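PDB 1FX2: receptor-type adenylate cyclase GRESAG 4.1 from Trypanosoma brucei, which converts ATP to cyclic AMP and diphosphate with magnesium as cofactor, the chain here being its class III cyclase catalytic domain. Local coordinates for residues L15-I20 with S63-S68; T24-A29 with D97-F102; A40-V45 with V57-D62; E101-R106 with T114-H119. All blocks are in the same frame, centred on the assembly; numbering follows the deposited sequence. Where two conformers were deposited one is given.

Interaction 1: L15-I20 with S63-S68; sequences LIFTDI and SFMIAS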
# COMPACT_ATOMS: atom_id res chain seq x y z
N LEU A 15 7.56 9.89 -11.82
CA LEU A 15 8.65 9.22 -12.58
C LEU A 15 8.30 7.78 -12.82
O LEU A 15 7.75 7.11 -11.97
CB LEU A 15 9.97 9.27 -11.85
CG LEU A 15 10.45 10.72 -11.61
CD1 LEU A 15 11.66 10.73 -10.66
CD2 LEU A 15 10.77 11.39 -12.97
N ILE A 16 8.64 7.35 -14.03
CA ILE A 16 8.42 5.94 -14.45
C ILE A 16 9.78 5.42 -14.86
O ILE A 16 10.53 6.04 -15.62
CB ILE A 16 7.62 5.89 -15.71
CG1 ILE A 16 6.27 6.65 -15.59
CG2 ILE A 16 7.28 4.43 -16.03
CD1 ILE A 16 5.58 6.78 -16.96
N PHE A 17 10.19 4.28 -14.30
CA PHE A 17 11.39 3.56 -14.73
C PHE A 17 10.96 2.24 -15.29
O PHE A 17 10.00 1.62 -14.83
CB PHE A 17 12.36 3.28 -13.52
CG PHE A 17 13.13 4.49 -13.12
CD1 PHE A 17 12.56 5.45 -12.30
CD2 PHE A 17 14.40 4.68 -13.60
CE1 PHE A 17 13.26 6.63 -11.94
CE2 PHE A 17 15.12 5.88 -13.22
CZ PHE A 17 14.52 6.84 -12.38
N THR A 18 11.64 1.82 -16.36
CA THR A 18 11.33 0.55 -17.02
C THR A 18 12.62 -0.19 -17.29
O THR A 18 13.71 0.40 -17.52
CB THR A 18 10.59 0.71 -18.36
OG1 THR A 18 11.51 1.17 -19.37
CG2 THR A 18 9.37 1.69 -18.27
N ASP A 19 12.49 -1.53 -17.36
CA ASP A 19 13.62 -2.40 -17.77
C ASP A 19 13.10 -3.64 -18.36
O ASP A 19 11.99 -4.16 -17.97
CB ASP A 19 14.52 -2.91 -16.58
CG ASP A 19 15.57 -1.93 -16.19
OD1 ASP A 19 15.37 -1.11 -15.25
OD2 ASP A 19 16.65 -1.97 -16.76
N ILE A 20 13.84 -4.19 -19.32
CA ILE A 20 13.51 -5.52 -19.81
C ILE A 20 14.03 -6.55 -18.76
O ILE A 20 15.18 -6.49 -18.34
CB ILE A 20 14.23 -5.80 -21.13
CG1 ILE A 20 13.63 -4.92 -22.23
CG2 ILE A 20 14.07 -7.34 -21.51
CD1 ILE A 20 14.50 -4.97 -23.53
N SER A 63 16.93 0.48 -20.32
CA SER A 63 16.26 1.11 -19.18
C SER A 63 15.78 2.50 -19.55
O SER A 63 16.62 3.38 -19.87
CB SER A 63 17.22 1.23 -18.03
OG SER A 63 17.99 0.01 -17.70
N PHE A 64 14.49 2.78 -19.40
CA PHE A 64 13.94 4.14 -19.63
C PHE A 64 13.70 4.83 -18.27
O PHE A 64 13.32 4.17 -17.27
CB PHE A 64 12.57 4.14 -20.37
CG PHE A 64 12.69 4.14 -21.85
CD1 PHE A 64 12.94 2.97 -22.51
CD2 PHE A 64 12.53 5.31 -22.58
CE1 PHE A 64 13.02 2.98 -23.89
CE2 PHE A 64 12.60 5.34 -23.92
CZ PHE A 64 12.85 4.15 -24.64
N MET A 65 13.94 6.15 -18.28
CA MET A 65 13.52 7.04 -17.14
C MET A 65 12.64 8.06 -17.83
O MET A 65 13.08 8.82 -18.70
CB MET A 65 14.74 7.67 -16.43
CG MET A 65 14.23 8.60 -15.30
SD MET A 65 15.74 9.42 -14.66
CE MET A 65 15.04 10.62 -13.48
N ILE A 66 11.39 8.12 -17.39
CA ILE A 66 10.35 8.99 -18.03
C ILE A 66 9.70 9.87 -16.94
O ILE A 66 9.46 9.38 -15.83
CB ILE A 66 9.24 8.11 -18.67
CG1 ILE A 66 9.85 7.23 -19.80
CG2 ILE A 66 8.11 9.02 -19.29
CD1 ILE A 66 8.98 6.07 -20.18
N ALA A 67 9.51 11.18 -17.24
CA ALA A 67 8.86 12.07 -16.26
C ALA A 67 7.52 12.53 -16.80
O ALA A 67 7.31 12.63 -18.00
CB ALA A 67 9.76 13.31 -15.98
N SER A 68 6.58 12.80 -15.91
CA SER A 68 5.25 13.26 -16.37
C SER A 68 4.73 14.35 -15.40
O SER A 68 4.90 14.22 -14.19
CB SER A 68 4.26 12.11 -16.28
OG SER A 68 2.97 12.56 -16.68
O HOH W 1 15.00 2.17 -15.75
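Ile16 and Ile66 form a hydrogen-bonded antiparallel pair, Ile16 N reaching Ile66 O at 2.8 Å and Ile66 N returning to Ile16 O. Thr18 and Phe64 repeat the pattern less evenly: Phe64 N to Thr18 O is bent, at 139° about the hydrogen, and Thr18 OG1 accepts a weak second bond from the same N-H. A water lies within hydrogen-bonding distance of Thr18 O and Phe64 O, and its oxygen sits at the edge of the Phe17 ring.

Apolar contacts divide between the two faces. Beside Phe17, the extended Met65 chain runs along the outer ring atoms, with Met65 CG 3.4 Å from Phe17 CZ and Met65 SD 4.6 Å from the ring centroid, a Met-aromatic contact met obliquely. Leu15 CD2 lies 3.7 Å from Ala67 CB on this face. On the other, Ile16 CB and Ile66 CB approach to 4.0 Å.

Among side chains, Ser63 OG donates to Asp19 OD2 over 2.6 Å, arriving from above the carboxylate plane. Asp19 and nearby Asp62 are the predicted magnesium ligands, so this antiparallel strand pair probably carries one of the two aspartates of the metal site characteristic of class III cyclases.

Interaction 2: T24-A29 with D97-F102; sequences TALWAA and DSYREF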
# COMPACT_ATOMS: atom_id res chain seq x y z
N THR A 24 20.44 -9.48 -19.68
CA THR A 24 21.71 -10.15 -19.86
C THR A 24 21.52 -11.49 -20.46
O THR A 24 22.15 -11.93 -21.42
CB THR A 24 22.60 -10.40 -18.53
OG1 THR A 24 23.51 -9.33 -18.44
CG2 THR A 24 23.51 -11.69 -18.54
N ALA A 25 20.65 -12.30 -19.84
CA ALA A 25 20.50 -13.63 -20.33
C ALA A 25 19.89 -13.75 -21.68
O ALA A 25 20.21 -14.62 -22.50
CB ALA A 25 19.66 -14.43 -19.32
N LEU A 26 18.97 -12.84 -21.98
CA LEU A 26 18.39 -12.83 -23.30
C LEU A 26 19.39 -12.43 -24.42
O LEU A 26 19.36 -12.99 -25.54
CB LEU A 26 17.16 -11.86 -23.38
CG LEU A 26 15.94 -12.33 -22.54
CD1 LEU A 26 14.86 -11.25 -22.68
CD2 LEU A 26 15.35 -13.68 -23.12
N TRP A 27 20.22 -11.42 -24.15
CA TRP A 27 21.26 -11.04 -25.15
C TRP A 27 22.22 -12.22 -25.28
O TRP A 27 22.69 -12.43 -26.40
CB TRP A 27 22.06 -9.87 -24.62
CG TRP A 27 21.39 -8.53 -24.99
CD1 TRP A 27 20.54 -7.76 -24.17
CD2 TRP A 27 21.49 -7.84 -26.25
NE1 TRP A 27 20.12 -6.62 -24.91
CE2 TRP A 27 20.69 -6.67 -26.17
CE3 TRP A 27 22.23 -8.10 -27.46
CZ2 TRP A 27 20.58 -5.73 -27.22
CZ3 TRP A 27 22.13 -7.19 -28.49
CH2 TRP A 27 21.30 -6.00 -28.37
N ALA A 28 22.50 -12.96 -24.21
CA ALA A 28 23.47 -14.09 -24.38
C ALA A 28 22.88 -15.18 -25.21
O ALA A 28 23.58 -15.80 -26.08
CB ALA A 28 23.89 -14.66 -23.04
N ALA A 29 21.60 -15.49 -25.03
CA ALA A 29 20.94 -16.55 -25.78
C ALA A 29 20.49 -16.19 -27.17
O ALA A 29 20.53 -17.03 -28.08
CB ALA A 29 19.68 -17.03 -24.99
N ASP A 97 10.02 -18.73 -24.99
CA ASP A 97 10.61 -20.01 -24.53
C ASP A 97 11.67 -19.79 -23.51
O ASP A 97 11.72 -20.51 -22.51
CB ASP A 97 11.25 -20.72 -25.77
CG ASP A 97 10.22 -21.29 -26.73
OD1 ASP A 97 9.02 -21.33 -26.44
OD2 ASP A 97 10.63 -21.65 -27.85
N SER A 98 12.53 -18.76 -23.68
CA SER A 98 13.57 -18.49 -22.67
C SER A 98 12.95 -18.10 -21.30
O SER A 98 13.36 -18.67 -20.29
CB SER A 98 14.48 -17.32 -23.07
OG SER A 98 15.33 -17.81 -24.15
N TYR A 99 11.95 -17.23 -21.27
CA TYR A 99 11.39 -16.88 -19.98
C TYR A 99 10.79 -18.07 -19.31
O TYR A 99 10.90 -18.14 -18.08
CB TYR A 99 10.31 -15.80 -20.17
CG TYR A 99 10.89 -14.37 -20.33
CD1 TYR A 99 10.52 -13.60 -21.47
CD2 TYR A 99 11.70 -13.77 -19.33
CE1 TYR A 99 10.95 -12.29 -21.60
CE2 TYR A 99 12.13 -12.45 -19.46
CZ TYR A 99 11.72 -11.74 -20.60
OH TYR A 99 12.11 -10.41 -20.75
N ARG A 100 10.07 -18.90 -20.06
CA ARG A 100 9.47 -20.09 -19.46
C ARG A 100 10.54 -21.05 -18.90
O ARG A 100 10.36 -21.51 -17.78
CB ARG A 100 8.54 -20.75 -20.45
CG ARG A 100 7.30 -19.90 -20.67
CD ARG A 100 6.29 -20.55 -21.55
NE ARG A 100 6.77 -20.50 -22.95
CZ ARG A 100 6.01 -20.45 -24.02
NH1 ARG A 100 4.69 -20.53 -23.92
NH2 ARG A 100 6.61 -20.33 -25.19
N GLU A 101 11.62 -21.26 -19.66
CA GLU A 101 12.70 -22.14 -19.14
C GLU A 101 13.28 -21.55 -17.88
O GLU A 101 13.62 -22.28 -16.93
CB GLU A 101 13.75 -22.32 -20.23
CG GLU A 101 13.34 -23.18 -21.37
CD GLU A 101 14.19 -22.98 -22.66
OE1 GLU A 101 15.25 -22.29 -22.59
OE2 GLU A 101 13.80 -23.51 -23.76
N PHE A 102 13.50 -20.23 -17.86
CA PHE A 102 14.05 -19.62 -16.66
C PHE A 102 13.13 -19.91 -15.46
O PHE A 102 13.61 -20.20 -14.35
CB PHE A 102 14.23 -18.08 -16.73
CG PHE A 102 15.06 -17.58 -17.87
CD1 PHE A 102 14.78 -16.35 -18.46
CD2 PHE A 102 16.18 -18.29 -18.30
CE1 PHE A 102 15.55 -15.82 -19.47
CE2 PHE A 102 17.02 -17.78 -19.36
CZ PHE A 102 16.67 -16.54 -19.92
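Both methyl branches of Leu26, on the short helix 23-29, touch helix 94-109, and no hydrogen bond joins the two segments. The local axes are 11.1 Å apart and inclined at 124°, a separation that leaves the junction to side chains.

Ser98 comes first along 97-102. Its CB takes Leu26 CD2 at 3.7 Å, while its hydroxyl is hydrogen-bonded to His30, just beyond the short helix.

Tyr99 follows and receives the other branch: Leu26 CD1 stands 3.5 Å from Tyr99 OH and 3.8 Å from Tyr99 CZ, the two side chains crossing at about a right angle. The phenol oxygen, though touched by a methyl, is not left without polar partners, since it bonds to the backbone at Glu21 and Arg133.

Phe102, one turn on from Ser98, closes the row. Its CB bond points toward the short helix and, with CG anti to the carbonyl carbon (chi1 -56°), the ring tip Phe102 CZ meets Ala25 CB at 3.7 Å. Leu26 CD2 lies farther away, 4.2 Å from Phe102 CE1. Ser98 O lies over one face of the ring, offset toward the rim.

Ser98, Tyr99 and Phe102, at positions i, i+1 and i+4, therefore make one side of an apolar helix-helix junction. It joins the helix that follows the first strand of the cyclase domain to helix 94-109 at the periphery of the fold.

Interaction 3: A40-V45 with V57-D62; sequences AHHRMV and VKTVGD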
# COMPACT_ATOMS: atom_id res chain seq x y z
N ALA A 40 12.53 -2.35 -31.37
CA ALA A 40 11.06 -2.23 -31.46
C ALA A 40 10.51 -1.74 -30.11
O ALA A 40 9.55 -0.97 -30.07
CB ALA A 40 10.42 -3.56 -31.89
N HIS A 41 11.10 -2.29 -29.04
CA HIS A 41 10.73 -1.85 -27.66
C HIS A 41 10.86 -0.35 -27.57
O HIS A 41 9.97 0.32 -27.05
CB HIS A 41 11.67 -2.66 -26.65
CG HIS A 41 11.88 -2.01 -25.31
ND1 HIS A 41 12.81 -1.00 -25.12
CD2 HIS A 41 11.44 -2.36 -24.07
CE1 HIS A 41 12.95 -0.78 -23.80
NE2 HIS A 41 12.10 -1.58 -23.15
N HIS A 42 12.01 0.19 -27.98
CA HIS A 42 12.17 1.66 -27.88
C HIS A 42 11.16 2.42 -28.74
O HIS A 42 10.67 3.47 -28.35
CB HIS A 42 13.59 2.04 -28.30
CG HIS A 42 14.62 1.91 -27.22
ND1 HIS A 42 14.71 0.81 -26.40
CD2 HIS A 42 15.63 2.73 -26.85
CE1 HIS A 42 15.74 0.95 -25.57
NE2 HIS A 42 16.30 2.13 -25.82
N ARG A 43 10.89 1.93 -29.95
CA ARG A 43 9.92 2.64 -30.76
C ARG A 43 8.54 2.66 -30.10
O ARG A 43 7.85 3.68 -30.09
CB ARG A 43 9.84 1.96 -32.13
CG ARG A 43 11.03 2.19 -32.97
CD ARG A 43 10.65 1.75 -34.39
NE ARG A 43 10.33 0.31 -34.49
CZ ARG A 43 11.26 -0.63 -34.70
NH1 ARG A 43 12.55 -0.28 -34.82
NH2 ARG A 43 10.88 -1.87 -34.96
N MET A 44 8.11 1.51 -29.51
CA MET A 44 6.80 1.47 -28.84
C MET A 44 6.79 2.38 -27.60
O MET A 44 5.82 3.11 -27.40
CB MET A 44 6.41 0.06 -28.49
CG MET A 44 6.09 -0.77 -29.75
SD MET A 44 5.37 -2.39 -29.33
CE MET A 44 6.93 -3.25 -28.79
N VAL A 45 7.84 2.30 -26.78
CA VAL A 45 7.86 3.16 -25.56
C VAL A 45 7.82 4.64 -26.00
O VAL A 45 7.08 5.42 -25.43
CB VAL A 45 9.10 2.82 -24.65
CG1 VAL A 45 9.16 3.82 -23.53
CG2 VAL A 45 8.97 1.35 -24.11
N VAL A 57 13.50 11.32 -19.98
CA VAL A 57 14.62 11.96 -19.29
C VAL A 57 15.89 11.38 -19.88
O VAL A 57 16.83 12.13 -20.25
CB VAL A 57 14.54 11.70 -17.78
CG1 VAL A 57 15.74 12.36 -17.07
CG2 VAL A 57 13.16 12.17 -17.27
N LYS A 58 16.01 10.03 -19.83
CA LYS A 58 17.16 9.37 -20.41
C LYS A 58 16.93 7.89 -20.59
O LYS A 58 15.99 7.33 -20.04
CB LYS A 58 18.36 9.55 -19.53
CG LYS A 58 18.25 9.08 -18.10
CD LYS A 58 18.70 10.20 -17.20
CE LYS A 58 19.66 9.76 -16.11
NZ LYS A 58 20.36 10.96 -15.55
N THR A 59 17.74 7.28 -21.43
CA THR A 59 17.67 5.86 -21.59
C THR A 59 19.06 5.39 -21.46
O THR A 59 19.97 5.99 -22.05
CB THR A 59 17.09 5.38 -22.89
OG1 THR A 59 15.78 5.92 -23.07
CG2 THR A 59 16.94 3.97 -22.84
N VAL A 60 19.27 4.25 -20.78
CA VAL A 60 20.59 3.62 -20.62
C VAL A 60 20.32 2.16 -21.01
O VAL A 60 19.62 1.48 -20.24
CB VAL A 60 21.00 3.69 -19.14
CG1 VAL A 60 22.32 3.02 -18.89
CG2 VAL A 60 21.14 5.19 -18.71
N GLY A 61 20.87 1.63 -22.13
CA GLY A 61 20.55 0.25 -22.49
C GLY A 61 19.08 0.18 -22.79
O GLY A 61 18.56 0.92 -23.63
N ASP A 62 18.41 -0.79 -22.17
CA ASP A 62 16.98 -0.81 -22.40
C ASP A 62 16.25 -0.15 -21.22
O ASP A 62 15.01 -0.21 -21.21
CB ASP A 62 16.45 -2.27 -22.57
CG ASP A 62 16.87 -3.22 -21.39
OD1 ASP A 62 17.85 -3.98 -21.49
OD2 ASP A 62 16.26 -3.12 -20.27
O HOH W 2 12.49 -1.05 -20.49
O HOH W 3 19.16 2.98 -25.29
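His41 and His42 face the turn that ends in Asp62, one of the two aspartates predicted to bind magnesium in this class III cyclase, and two waters complete the junction. The first water bridges His41 NE2, at 2.7 Å, to Asp62 O, to which it donates. The second does the same between His42 NE2, at 3.0 Å, and Gly61 O. Consecutive backbone carbonyls are thus linked to consecutive histidines.

Direct contacts accompany the bridges. Asp62 O lies at the edge of the His41 ring, 3.4 Å from His41 CE1. The His42 ring likewise presents its edge, with Asp62 CA 3.8 Å from His42 CE1, while Thr59 CG2 comes to 3.6 Å from His42 NE2. CG of His41 is anti to the backbone N (chi1 157°), whereas that of His42 lies beside its own N, and these different swings bring His41 ND1 and His42 ND1 together in a 2.9 Å hydrogen bond. That bond helps set how each ring is turned, and each NE2 meets a water. The Asp62 carboxylate is engaged elsewhere, by Ser23 and the backbone N of Ile20.

Helix 34-51 packs against the hairpin of strands 55-60 and 63-68, at the edge of the sheet within this chain. Phe64 meets His42 edge-to-face from the second of these strands, and Val45 packs against both Phe64 and helix 71-87.

Interaction 4: E101-R106 with T114-H119; sequences EFEEQR and TPPTAH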
# COMPACT_ATOMS: atom_id res chain seq x y z
N GLU A 101 11.62 -21.26 -19.66
CA GLU A 101 12.70 -22.14 -19.14
C GLU A 101 13.28 -21.55 -17.88
O GLU A 101 13.62 -22.28 -16.93
CB GLU A 101 13.75 -22.32 -20.23
CG GLU A 101 13.34 -23.18 -21.37
CD GLU A 101 14.19 -22.98 -22.66
OE1 GLU A 101 15.25 -22.29 -22.59
OE2 GLU A 101 13.80 -23.51 -23.76
N PHE A 102 13.50 -20.23 -17.86
CA PHE A 102 14.05 -19.62 -16.66
C PHE A 102 13.13 -19.91 -15.46
O PHE A 102 13.61 -20.20 -14.35
CB PHE A 102 14.23 -18.08 -16.73
CG PHE A 102 15.06 -17.58 -17.87
CD1 PHE A 102 14.78 -16.35 -18.46
CD2 PHE A 102 16.18 -18.29 -18.30
CE1 PHE A 102 15.55 -15.82 -19.47
CE2 PHE A 102 17.02 -17.78 -19.36
CZ PHE A 102 16.67 -16.54 -19.92
N GLU A 103 11.80 -19.81 -15.65
CA GLU A 103 10.94 -20.09 -14.49
C GLU A 103 11.06 -21.52 -13.99
O GLU A 103 11.08 -21.79 -12.79
CB GLU A 103 9.47 -19.84 -14.89
CG GLU A 103 9.10 -18.42 -15.27
CD GLU A 103 7.64 -18.32 -15.61
OE1 GLU A 103 6.88 -19.30 -15.39
OE2 GLU A 103 7.31 -17.26 -16.17
N GLU A 104 11.10 -22.44 -14.94
CA GLU A 104 11.20 -23.87 -14.57
C GLU A 104 12.50 -24.11 -13.79
O GLU A 104 12.49 -24.73 -12.69
CB GLU A 104 11.22 -24.70 -15.81
CG GLU A 104 9.88 -24.74 -16.48
CD GLU A 104 9.85 -25.49 -17.82
OE1 GLU A 104 10.02 -26.71 -17.80
OE2 GLU A 104 9.65 -24.83 -18.89
N GLN A 105 13.61 -23.52 -14.25
CA GLN A 105 14.83 -23.72 -13.46
C GLN A 105 14.80 -23.03 -12.10
O GLN A 105 15.36 -23.52 -11.08
CB GLN A 105 16.05 -23.21 -14.28
CG GLN A 105 16.14 -23.99 -15.53
CD GLN A 105 17.44 -23.80 -16.31
OE1 GLN A 105 18.46 -23.40 -15.74
NE2 GLN A 105 17.44 -24.19 -17.57
N ARG A 106 14.21 -21.84 -12.04
CA ARG A 106 14.16 -21.11 -10.83
C ARG A 106 13.37 -21.88 -9.76
O ARG A 106 13.68 -21.73 -8.57
CB ARG A 106 13.58 -19.68 -11.16
CG ARG A 106 13.61 -18.69 -10.09
CD ARG A 106 12.98 -17.37 -10.58
NE ARG A 106 13.79 -16.72 -11.63
CZ ARG A 106 13.37 -16.38 -12.86
NH1 ARG A 106 12.12 -16.58 -13.33
NH2 ARG A 106 14.25 -15.90 -13.74
N THR A 114 6.71 -21.13 -7.62
CA THR A 114 6.03 -22.00 -8.58
C THR A 114 6.05 -21.22 -9.92
O THR A 114 5.73 -20.06 -9.88
CB THR A 114 4.57 -22.10 -8.09
OG1 THR A 114 4.56 -22.94 -6.92
CG2 THR A 114 3.67 -22.72 -9.16
N PRO A 115 6.40 -21.83 -11.07
CA PRO A 115 6.42 -21.05 -12.30
C PRO A 115 5.05 -20.43 -12.55
O PRO A 115 4.05 -21.13 -12.64
CB PRO A 115 6.67 -22.12 -13.37
CG PRO A 115 7.62 -23.16 -12.63
CD PRO A 115 6.83 -23.23 -11.32
N PRO A 116 4.99 -19.08 -12.74
CA PRO A 116 3.68 -18.49 -13.00
C PRO A 116 3.21 -18.79 -14.44
O PRO A 116 1.99 -18.88 -14.66
CB PRO A 116 3.95 -16.95 -12.91
CG PRO A 116 5.13 -16.89 -11.96
CD PRO A 116 6.01 -18.08 -12.38
N THR A 117 4.09 -18.92 -15.42
CA THR A 117 3.65 -19.05 -16.79
C THR A 117 4.13 -20.26 -17.57
O THR A 117 3.52 -20.64 -18.58
CB THR A 117 4.08 -17.80 -17.68
OG1 THR A 117 5.47 -17.91 -18.06
CG2 THR A 117 3.86 -16.50 -16.91
N ALA A 118 5.18 -20.92 -17.05
CA ALA A 118 5.79 -21.95 -17.87
C ALA A 118 4.94 -23.11 -18.18
O ALA A 118 5.20 -23.77 -19.23
CB ALA A 118 7.08 -22.48 -17.14
N HIS A 119 3.94 -23.34 -17.34
CA HIS A 119 3.14 -24.56 -17.62
C HIS A 119 1.74 -24.22 -18.13
O HIS A 119 0.85 -25.08 -18.15
CB HIS A 119 3.08 -25.46 -16.38
CG HIS A 119 4.43 -25.86 -15.82
ND1 HIS A 119 5.48 -26.27 -16.58
CD2 HIS A 119 4.85 -25.83 -14.54
CE1 HIS A 119 6.52 -26.50 -15.79
NE2 HIS A 119 6.16 -26.23 -14.55
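Glu103 points from helix 94-109 into the bend of 114-119, where its carboxylate accepts backbone N-H groups from the returning chain in a helix-to-loop junction at the periphery of the cyclase domain. The side chain is buried and extended beyond CG, which carries its two oxygens clear of the helix. Glu103 OE1 takes two backbone donors: Thr117 N at 2.8 Å, on the syn side and close to the carboxylate plane, and Ala118 N at 2.9 Å, from above that plane and along a more bent path (134° at the hydrogen). Glu103 OE2 accepts from Thr117 OG1 at 2.7 Å and also forms a salt bridge with Arg133, which bonds to the threonine hydroxyl as well. Such a set of donors would be expected to stabilise the ionised carboxylate.

Two prolines line the same side chain. Pro116 CD lies 3.4 Å from Glu103 OE1, and Pro115 CB packs at 3.9 Å against Glu103 CB, so the loop touches the stem as well as the head of the glutamate.

Glu104, next on the helix, makes a looser, mostly aliphatic contact. Ala118, whose CB points toward the helix, sits between the two glutamates: its methyl is 3.6 Å from Glu103 OE1 and 3.7 Å from Glu104 CG. Beyond it the imidazole of His119 approaches Glu104 obliquely, His119 CE1 lying 3.9 Å from Glu104 CG.

In the fold
From the N terminus, strand 13-20 enters the central sheet and interaction 1 pairs it with strand 63-68, closing a loop of 42 residues. Interaction 3 lies wholly within that loop and sets helix 34-51 against the end of strand 55-60, which neighbours strand 63-68 in the same sheet. Interaction 2 crosses interaction 1: its helix 23-29 starts inside the loop, but its partner, helix 94-109, comes well after it. Ile20 touches both Leu26 and Tyr99, binding the sheet to this helix pair. Interaction 4 shares Glu101 and Phe102 with interaction 2 and folds the following loop back onto helix 94-109.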